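CAMP factor (Mobiluncus curtisii, PDB 6JLC) is probably a secreted pore-forming toxin that takes part in the co-haemolytic CAMP reaction, the piece here being an all-helical CAMP factor region. Local coordinates at residues 23-28 against 39-44; 49-54 against 73-78; 111-116 against 121-126. All coordinates share one frame; numbering follows the deposited sequence.

Contact 1. Residues 23-28 against 39-44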
loop_
_atom_site.group_PDB
_atom_site.type_symbol
_atom_site.label_atom_id
_atom_site.label_comp_id
_atom_site.label_asym_id
_atom_site.label_seq_id
_atom_site.Cartn_x
_atom_site.Cartn_y
_atom_site.Cartn_z
ATOM N N GLU A 23 -4.910 0.498 -9.328
ATOM C CA GLU A 23 -5.859 0.012 -8.325
ATOM C C GLU A 23 -5.135 -0.628 -7.146
ATOM O O GLU A 23 -5.536 -0.435 -5.993
ATOM C CB GLU A 23 -6.889 -0.934 -8.949
ATOM C CG GLU A 23 -7.592 -0.277 -10.134
ATOM C CD GLU A 23 -8.474 -1.221 -10.946
ATOM O OE1 GLU A 23 -8.600 -2.405 -10.559
ATOM O OE2 GLU A 23 -9.032 -0.772 -11.982
ATOM N N THR A 24 -4.050 -1.357 -7.420
ATOM C CA THR A 24 -3.252 -1.911 -6.329
ATOM C C THR A 24 -2.719 -0.799 -5.435
ATOM O O THR A 24 -2.790 -0.881 -4.202
ATOM C CB THR A 24 -2.103 -2.752 -6.890
ATOM O OG1 THR A 24 -2.634 -3.886 -7.582
ATOM C CG2 THR A 24 -1.200 -3.231 -5.766
ATOM N N LEU A 25 -2.196 0.265 -6.053
ATOM C CA LEU A 25 -1.601 1.342 -5.275
ATOM C C LEU A 25 -2.641 2.081 -4.443
ATOM O O LEU A 25 -2.362 2.464 -3.303
ATOM C CB LEU A 25 -0.866 2.305 -6.203
ATOM C CG LEU A 25 0.384 1.672 -6.822
ATOM C CD1 LEU A 25 0.866 2.510 -7.990
ATOM C CD2 LEU A 25 1.481 1.536 -5.773
ATOM N N LYS A 26 -3.837 2.306 -4.996
ATOM C CA LYS A 26 -4.880 2.990 -4.233
ATOM C C LYS A 26 -5.298 2.182 -3.008
ATOM O O LYS A 26 -5.538 2.751 -1.937
ATOM C CB LYS A 26 -6.087 3.272 -5.131
ATOM C CG LYS A 26 -5.873 4.480 -6.020
ATOM C CD LYS A 26 -6.913 4.590 -7.114
ATOM C CE LYS A 26 -6.766 5.919 -7.839
ATOM N NZ LYS A 26 -7.754 6.068 -8.943
ATOM N N GLU A 27 -5.392 0.858 -3.145
ATOM C CA GLU A 27 -5.737 0.018 -1.998
ATOM C C GLU A 27 -4.682 0.128 -0.905
ATOM O O GLU A 27 -5.007 0.301 0.273
ATOM C CB GLU A 27 -5.905 -1.440 -2.427
ATOM C CG GLU A 27 -7.058 -1.688 -3.375
ATOM C CD GLU A 27 -7.058 -3.098 -3.937
ATOM O OE1 GLU A 27 -6.320 -3.955 -3.403
ATOM O OE2 GLU A 27 -7.796 -3.347 -4.915
ATOM N N ILE A 28 -3.408 0.034 -1.276
ATOM C CA ILE A 28 -2.357 0.143 -0.270
ATOM C C ILE A 28 -2.347 1.534 0.351
ATOM O O ILE A 28 -2.109 1.689 1.558
ATOM C CB ILE A 28 -0.995 -0.218 -0.887
ATOM C CG1 ILE A 28 -1.000 -1.678 -1.335
ATOM C CG2 ILE A 28 0.137 0.059 0.095
ATOM C CD1 ILE A 28 0.148 -2.013 -2.236
ATOM N N LYS A 39 4.330 9.546 -0.621
ATOM C CA LYS A 39 4.469 11.001 -0.643
ATOM C C LYS A 39 3.935 11.616 -1.937
ATOM O O LYS A 39 3.229 12.629 -1.902
ATOM C CB LYS A 39 5.935 11.380 -0.429
ATOM C CG LYS A 39 6.180 12.871 -0.254
ATOM C CD LYS A 39 7.667 13.162 -0.114
ATOM C CE LYS A 39 7.935 14.651 0.031
ATOM N NZ LYS A 39 9.389 14.937 0.201
ATOM N N GLU A 40 4.233 11.008 -3.087
ATOM C CA GLU A 40 3.878 11.588 -4.379
ATOM C C GLU A 40 2.847 10.753 -5.143
ATOM O O GLU A 40 2.830 10.750 -6.379
ATOM C CB GLU A 40 5.137 11.787 -5.222
ATOM C CG GLU A 40 6.174 12.749 -4.608
ATOM C CD GLU A 40 5.723 14.208 -4.627
ATOM O OE1 GLU A 40 4.866 14.564 -5.466
ATOM O OE2 GLU A 40 6.234 15.001 -3.801
ATOM N N PHE A 41 1.957 10.055 -4.433
ATOM C CA PHE A 41 0.976 9.226 -5.132
ATOM C C PHE A 41 0.045 10.066 -6.008
ATOM O O PHE A 41 -0.389 9.604 -7.067
ATOM C CB PHE A 41 0.169 8.383 -4.135
ATOM C CG PHE A 41 0.789 7.025 -3.815
ATOM C CD1 PHE A 41 2.128 6.762 -4.079
ATOM C CD2 PHE A 41 0.019 6.008 -3.246
ATOM C CE1 PHE A 41 2.695 5.513 -3.784
ATOM C CE2 PHE A 41 0.580 4.760 -2.946
ATOM C CZ PHE A 41 1.915 4.512 -3.217
ATOM N N ASP A 42 -0.247 11.308 -5.605
ATOM C CA ASP A 42 -1.109 12.176 -6.416
ATOM C C ASP A 42 -0.510 12.429 -7.797
ATOM O O ASP A 42 -1.196 12.320 -8.822
ATOM C CB ASP A 42 -1.344 13.505 -5.692
ATOM C CG ASP A 42 -2.323 13.382 -4.542
ATOM O OD1 ASP A 42 -3.155 12.448 -4.564
ATOM O OD2 ASP A 42 -2.264 14.228 -3.622
ATOM N N LYS A 43 0.774 12.783 -7.836
ATOM C CA LYS A 43 1.465 12.962 -9.108
ATOM C C LYS A 43 1.464 11.672 -9.927
ATOM O O LYS A 43 1.259 11.699 -11.148
ATOM C CB LYS A 43 2.893 13.431 -8.838
ATOM C CG LYS A 43 3.797 13.428 -10.046
ATOM C CD LYS A 43 5.116 14.090 -9.718
ATOM C CE LYS A 43 4.941 15.582 -9.557
ATOM N NZ LYS A 43 6.109 16.294 -10.121
ATOM N N LEU A 44 1.695 10.535 -9.270
ATOM C CA LEU A 44 1.704 9.246 -9.964
ATOM C C LEU A 44 0.366 8.968 -10.642
ATOM O O LEU A 44 0.320 8.548 -11.808
ATOM C CB LEU A 44 2.039 8.135 -8.970
ATOM C CG LEU A 44 2.065 6.712 -9.531
ATOM C CD1 LEU A 44 2.959 6.610 -10.769
ATOM C CD2 LEU A 44 2.516 5.723 -8.441
#
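Leu25 meets Phe41 and Leu44 with one branch each. CD1 of Leu25 lies 3.6 Å from CD2 of Leu44, and this is the tight spot of the contact. Its other methyl, CD2, sits 3.9 Å from CZ of the Phe41 ring. Both partners cross the leucine side chain at about a right angle. Leu44 has CG anti to its backbone N (chi1 179°), which directs its branched end toward helix 8-31. The Phe41 ring also approaches the backbone of helix 8-31: CE2 is 3.7 Å from O of Leu25, met obliquely. All three touching residues are buried, and the side-chain packing is apolar.

The outer side is loose and polar. Glu23, Lys26 and Glu27 on one helix and Asp42 on the other are exposed and leave the packing to the three apolar residues. Lys26 turns instead to Phe45, in a cation-pi contact. Phe41 and Leu44 lie in the first turn of helix 41-59, right after the N-cap residue Glu40. The contact joins this turn to the later part of helix 8-31. Helix 68-91 packs on Leu25 and Ile28 through Val85, while helix 97-114 reaches Leu44 through Ile111.

Contact 2. Residues 49-54 against 73-78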
loop_
_atom_site.group_PDB
_atom_site.type_symbol
_atom_site.label_atom_id
_atom_site.label_comp_id
_atom_site.label_asym_id
_atom_site.label_seq_id
_atom_site.Cartn_x
_atom_site.Cartn_y
_atom_site.Cartn_z
ATOM N N THR A 49 -3.050 8.706 -15.611
ATOM C CA THR A 49 -4.165 9.150 -16.433
ATOM C C THR A 49 -3.691 9.726 -17.758
ATOM O O THR A 49 -4.264 9.426 -18.812
ATOM C CB THR A 49 -4.983 10.170 -15.644
ATOM O OG1 THR A 49 -5.496 9.524 -14.472
ATOM C CG2 THR A 49 -6.140 10.671 -16.482
ATOM N N GLU A 50 -2.652 10.561 -17.730
ATOM C CA GLU A 50 -2.124 11.097 -18.979
ATOM C C GLU A 50 -1.602 9.978 -19.866
ATOM O O GLU A 50 -1.772 10.015 -21.091
ATOM C CB GLU A 50 -1.011 12.112 -18.685
ATOM C CG GLU A 50 -1.528 13.353 -18.006
ATOM C CD GLU A 50 -0.434 14.342 -17.636
ATOM O OE1 GLU A 50 0.769 14.039 -17.827
ATOM O OE2 GLU A 50 -0.792 15.427 -17.138
ATOM N N LEU A 51 -0.951 8.982 -19.263
ATOM C CA LEU A 51 -0.379 7.890 -20.039
ATOM C C LEU A 51 -1.476 7.053 -20.706
ATOM O O LEU A 51 -1.387 6.732 -21.899
ATOM C CB LEU A 51 0.507 7.035 -19.127
ATOM C CG LEU A 51 1.412 5.966 -19.716
ATOM C CD1 LEU A 51 2.291 6.576 -20.779
ATOM C CD2 LEU A 51 2.259 5.350 -18.603
ATOM N N THR A 52 -2.540 6.729 -19.974
ATOM C CA THR A 52 -3.580 5.911 -20.591
ATOM C C THR A 52 -4.362 6.707 -21.627
ATOM O O THR A 52 -4.836 6.134 -22.612
ATOM C CB THR A 52 -4.509 5.318 -19.525
ATOM O OG1 THR A 52 -5.089 6.364 -18.754
ATOM C CG2 THR A 52 -3.737 4.382 -18.582
ATOM N N GLN A 53 -4.477 8.027 -21.451
ATOM C CA GLN A 53 -5.118 8.852 -22.474
ATOM C C GLN A 53 -4.301 8.858 -23.760
ATOM O O GLN A 53 -4.861 8.802 -24.863
ATOM C CB GLN A 53 -5.314 10.282 -21.958
ATOM C CG GLN A 53 -6.570 10.456 -21.098
ATOM C CD GLN A 53 -6.525 11.687 -20.198
ATOM O OE1 GLN A 53 -5.534 12.425 -20.163
ATOM N NE2 GLN A 53 -7.610 11.909 -19.457
ATOM N N SER A 54 -2.975 8.931 -23.641
ATOM C CA SER A 54 -2.131 8.856 -24.825
ATOM C C SER A 54 -2.217 7.476 -25.463
ATOM O O SER A 54 -2.228 7.351 -26.695
ATOM C CB SER A 54 -0.684 9.180 -24.468
ATOM O OG SER A 54 0.114 9.181 -25.633
ATOM N N ALA A 73 8.221 2.585 -21.900
ATOM C CA ALA A 73 9.091 2.683 -20.729
ATOM C C ALA A 73 8.344 3.302 -19.546
ATOM O O ALA A 73 8.471 2.828 -18.409
ATOM C CB ALA A 73 10.356 3.486 -21.071
ATOM N N ARG A 74 7.543 4.350 -19.791
ATOM C CA ARG A 74 6.728 4.906 -18.707
ATOM C C ARG A 74 5.728 3.875 -18.196
ATOM O O ARG A 74 5.488 3.771 -16.985
ATOM C CB ARG A 74 5.993 6.175 -19.159
ATOM C CG ARG A 74 6.891 7.397 -19.414
ATOM C CD ARG A 74 6.088 8.719 -19.534
ATOM N NE ARG A 74 6.792 9.789 -20.282
ATOM C CZ ARG A 74 7.515 10.761 -19.735
ATOM N NH1 ARG A 74 7.684 10.821 -18.425
ATOM N NH2 ARG A 74 8.091 11.677 -20.501
ATOM N N THR A 75 5.129 3.105 -19.115
ATOM C CA THR A 75 4.184 2.058 -18.734
ATOM C C THR A 75 4.858 1.024 -17.844
ATOM O O THR A 75 4.346 0.681 -16.772
ATOM C CB THR A 75 3.603 1.394 -19.989
ATOM O OG1 THR A 75 2.821 2.351 -20.720
ATOM C CG2 THR A 75 2.731 0.208 -19.624
ATOM N N HIS A 76 6.014 0.511 -18.278
ATOM C CA HIS A 76 6.730 -0.470 -17.470
ATOM C C HIS A 76 7.098 0.088 -16.102
ATOM O O HIS A 76 7.066 -0.642 -15.106
ATOM C CB HIS A 76 7.979 -0.959 -18.200
ATOM C CG HIS A 76 7.662 -1.660 -19.481
ATOM N ND1 HIS A 76 8.406 -1.494 -20.633
ATOM C CD2 HIS A 76 6.645 -2.490 -19.810
ATOM C CE1 HIS A 76 7.878 -2.219 -21.602
ATOM N NE2 HIS A 76 6.802 -2.828 -21.131
ATOM N N LEU A 77 7.444 1.378 -16.024
ATOM C CA LEU A 77 7.838 1.933 -14.729
ATOM C C LEU A 77 6.641 2.058 -13.780
ATOM O O LEU A 77 6.753 1.752 -12.585
ATOM C CB LEU A 77 8.537 3.282 -14.918
ATOM C CG LEU A 77 9.053 3.988 -13.648
ATOM C CD1 LEU A 77 9.942 3.084 -12.789
ATOM C CD2 LEU A 77 9.843 5.238 -14.058
ATOM N N ILE A 78 5.484 2.495 -14.286
ATOM C CA ILE A 78 4.302 2.530 -13.426
ATOM C C ILE A 78 3.975 1.133 -12.915
ATOM O O ILE A 78 3.682 0.949 -11.726
ATOM C CB ILE A 78 3.114 3.174 -14.164
ATOM C CG1 ILE A 78 3.413 4.667 -14.353
ATOM C CG2 ILE A 78 1.832 3.008 -13.354
ATOM C CD1 ILE A 78 2.280 5.484 -14.904
#
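Leu51 faces Arg74, Thr75 and Ile78 and gives far more surface to the contact than any of them. Its CG stands anti to the backbone N (chi1 -170°), and the branched end is carried across to helix 68-91. There CD2 touches all three residues. It lies 3.7 Å from the backbone N of Thr75 and 3.9 Å from CB of Arg74. It also meets CD1 of Ile78 at 3.7 Å, the two side chains reaching toward each other tip to tip. The second methyl, CD1, is a little farther off, 4.1 Å from CB of Arg74.

Arg74 comes next in buried surface. Its CB takes part in the packing, and its extended chain then leads away from Leu51. NH1 bonds to the carbonyls of Val114 and Asn116, where helix 97-114 leads into the following loop. These two carbonyls hold the guanidinium away from Leu51.

The two segments belong to an all-helical bundle. Helices 41-59 and 68-91 follow each other in the chain. Segments 49-54 and 73-78 run obliquely antiparallel, with 136° between their directions. Their axes come no closer than 10.8 Å, a gap that the leucine side chain bridges.

Thr75 gives nearly as much surface as Arg74. OG1 of Thr75 is 3.7 Å from CD2 of Leu51, a van der Waals contact. The hydroxyl is satisfied within its own helix by O of Ile71. With that bond made, it can lie against the Leu51 methyl. Helix 8-31 closes over the same place, with Ile18 touching both Leu51 and Thr75. Ile78 also packs on Leu44 and Ala48 of helix 41-59 and on Val114 of helix 97-114.

Contact 3. Residues 111-116 against 121-126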
loop_
_atom_site.group_PDB
_atom_site.type_symbol
_atom_site.label_atom_id
_atom_site.label_comp_id
_atom_site.label_asym_id
_atom_site.label_seq_id
_atom_site.Cartn_x
_atom_site.Cartn_y
_atom_site.Cartn_z
ATOM N N ILE A 111 8.604 8.026 -9.229
ATOM C CA ILE A 111 7.403 8.798 -9.566
ATOM C C ILE A 111 7.786 10.143 -10.167
ATOM O O ILE A 111 7.169 10.615 -11.135
ATOM C CB ILE A 111 6.509 8.989 -8.327
ATOM C CG1 ILE A 111 5.906 7.651 -7.883
ATOM C CG2 ILE A 111 5.385 9.991 -8.635
ATOM C CD1 ILE A 111 5.280 7.707 -6.494
ATOM N N MET A 112 8.766 10.818 -9.562
ATOM C CA MET A 112 9.198 12.100 -10.115
ATOM C C MET A 112 9.691 11.932 -11.549
ATOM O O MET A 112 9.380 12.754 -12.421
ATOM C CB MET A 112 10.287 12.727 -9.236
ATOM C CG MET A 112 9.853 13.017 -7.801
ATOM S SD MET A 112 8.412 14.111 -7.730
ATOM C CE MET A 112 9.099 15.625 -8.403
ATOM N N ARG A 113 10.432 10.854 -11.821
ATOM C CA ARG A 113 10.936 10.632 -13.177
ATOM C C ARG A 113 9.805 10.306 -14.146
ATOM O O ARG A 113 9.756 10.843 -15.256
ATOM C CB ARG A 113 11.983 9.515 -13.183
ATOM C CG ARG A 113 12.824 9.444 -14.465
ATOM C CD ARG A 113 13.616 10.729 -14.679
ATOM N NE ARG A 113 14.778 10.771 -13.784
ATOM C CZ ARG A 113 15.602 11.811 -13.641
ATOM N NH1 ARG A 113 15.413 12.932 -14.335
ATOM N NH2 ARG A 113 16.625 11.728 -12.786
ATOM N N VAL A 114 8.885 9.412 -13.760
ATOM C CA VAL A 114 7.860 9.021 -14.727
ATOM C C VAL A 114 6.943 10.195 -15.076
ATOM O O VAL A 114 6.355 10.221 -16.167
ATOM C CB VAL A 114 7.083 7.792 -14.208
ATOM C CG1 VAL A 114 6.010 8.198 -13.220
ATOM C CG2 VAL A 114 6.487 6.992 -15.382
ATOM N N ALA A 115 6.831 11.189 -14.195
ATOM C CA ALA A 115 6.036 12.378 -14.464
ATOM C C ALA A 115 6.824 13.474 -15.170
ATOM O O ALA A 115 6.231 14.482 -15.577
ATOM C CB ALA A 115 5.472 12.942 -13.161
ATOM N N ASN A 116 8.128 13.295 -15.334
ATOM C CA ASN A 116 9.012 14.361 -15.801
ATOM C C ASN A 116 8.913 14.474 -17.324
ATOM O O ASN A 116 9.163 13.495 -18.034
ATOM C CB ASN A 116 10.443 14.050 -15.348
ATOM C CG ASN A 116 11.390 15.230 -15.505
ATOM O OD1 ASN A 116 11.420 15.878 -16.552
ATOM N ND2 ASN A 116 12.179 15.508 -14.465
ATOM N N VAL A 121 14.174 7.269 -22.174
ATOM C CA VAL A 121 14.064 5.817 -22.043
ATOM C C VAL A 121 15.114 5.282 -21.081
ATOM O O VAL A 121 14.819 4.437 -20.229
ATOM C CB VAL A 121 14.173 5.143 -23.425
ATOM C CG1 VAL A 121 14.278 3.633 -23.273
ATOM C CG2 VAL A 121 12.951 5.497 -24.262
ATOM N N TYR A 122 16.361 5.746 -21.214
ATOM C CA TYR A 122 17.420 5.277 -20.322
ATOM C C TYR A 122 17.075 5.558 -18.863
ATOM O O TYR A 122 17.259 4.694 -17.997
ATOM C CB TYR A 122 18.757 5.940 -20.688
ATOM C CG TYR A 122 19.317 5.542 -22.037
ATOM C CD1 TYR A 122 18.928 4.362 -22.652
ATOM C CD2 TYR A 122 20.259 6.341 -22.688
ATOM C CE1 TYR A 122 19.444 3.986 -23.878
ATOM C CE2 TYR A 122 20.782 5.971 -23.917
ATOM C CZ TYR A 122 20.370 4.789 -24.504
ATOM O OH TYR A 122 20.875 4.403 -25.725
ATOM N N GLN A 123 16.574 6.763 -18.575
ATOM C CA GLN A 123 16.299 7.142 -17.195
ATOM C C GLN A 123 15.148 6.332 -16.627
ATOM O O GLN A 123 15.200 5.876 -15.477
ATOM C CB GLN A 123 15.977 8.631 -17.110
ATOM C CG GLN A 123 17.168 9.516 -17.408
ATOM C CD GLN A 123 16.775 10.968 -17.552
ATOM O OE1 GLN A 123 15.642 11.291 -17.928
ATOM N NE2 GLN A 123 17.726 11.863 -17.263
ATOM N N LEU A 124 14.089 6.158 -17.421
ATOM C CA LEU A 124 12.949 5.376 -16.965
ATOM C C LEU A 124 13.343 3.925 -16.733
ATOM O O LEU A 124 12.923 3.305 -15.744
ATOM C CB LEU A 124 11.814 5.482 -17.989
ATOM C CG LEU A 124 11.284 6.900 -18.221
ATOM C CD1 LEU A 124 10.477 6.952 -19.502
ATOM C CD2 LEU A 124 10.432 7.384 -17.045
ATOM N N ASN A 125 14.132 3.350 -17.648
ATOM C CA ASN A 125 14.600 1.984 -17.455
ATOM C C ASN A 125 15.521 1.891 -16.244
ATOM O O ASN A 125 15.488 0.899 -15.503
ATOM C CB ASN A 125 15.326 1.487 -18.712
ATOM C CG ASN A 125 14.367 1.166 -19.842
ATOM O OD1 ASN A 125 13.179 0.947 -19.611
ATOM N ND2 ASN A 125 14.880 1.115 -21.061
ATOM N N ASP A 126 16.348 2.918 -16.025
ATOM C CA ASP A 126 17.217 2.902 -14.851
ATOM C C ASP A 126 16.406 3.017 -13.560
ATOM O O ASP A 126 16.813 2.475 -12.522
ATOM C CB ASP A 126 18.260 4.018 -14.952
ATOM C CG ASP A 126 19.359 3.704 -15.968
ATOM O OD1 ASP A 126 19.443 2.550 -16.442
ATOM O OD2 ASP A 126 20.131 4.617 -16.303
HETATM O O HOH W 1 14.461 13.642 -16.808
#
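Arg113 and Gln123 form a partly buried stack beside an apolar contact, at the turn where helix 97-114 gives way to helix 121-139. The guanidinium of Arg113 and the amide of Gln123 form an offset stack, with planes 28° apart. CD of Gln123 is 3.8 Å above the guanidinium plane, displaced toward the rim. NE2 of Gln123 is on this face, 3.9 Å from NH1 of Arg113. The arginine chain is bent at chi2 (61°) and chi3 (76°), which folds the guanidinium back over the glutamine. The methylene part joins in as well: CD of Arg113 lies 4.0 Å from CB of Gln123.

A water ties the two polar ends together. It accepts from NH1 of Arg113 at 2.7 Å and donates to OE1 of Gln123 at 2.9 Å. That OE1 also accepts from N of Thr120, just before the second helix. OE1 is therefore held by two donors, the water and this backbone N, which probably fixes the rotation of the amide against the guanidinium.

The two helices make a helical hairpin. Only four residues, none of them helical, separate the two segments. Asn116 helps shape this short link, its OD1 bonding to N of Gly118.

The inner side of the contact is apolar. CD2 of Leu124 lies 3.8 Å from CA of Val114, and it is also near the carbonyl of Arg113, 4.0 Å from O. The valine side chain stands a little farther away, with CG2 of Val114 at 4.3 Å from the same methyl. Both residues are buried. Helix 68-91 backs this side, where Leu77 touches Val114 and Leu124, and Leu70 also packs on Leu124.

How the contacts relate
The contacts come in series along the chain, each closing before the next opens. All lie in one CAMP factor family region. Contacts 1 and 2 share helix 41-59, and their centres are about 14 Å apart. Leu44 CD1 lies 4.1 Å from Ile78 CG1 and joins them. Contacts 2 and 3 are closest, with centres about 11 Å apart; Leu77 CD2 packs 3.7 Å from Leu124 CD2. Contacts 1 and 3 are about 17 Å apart between centres, yet they touch where Lys43 packs on Met112 and Ala115. Together they connect five successive helices, 8-31 to 121-139. Through Leu44, Ile78, Leu77 and Leu124, apolar packing runs from each contact to the next.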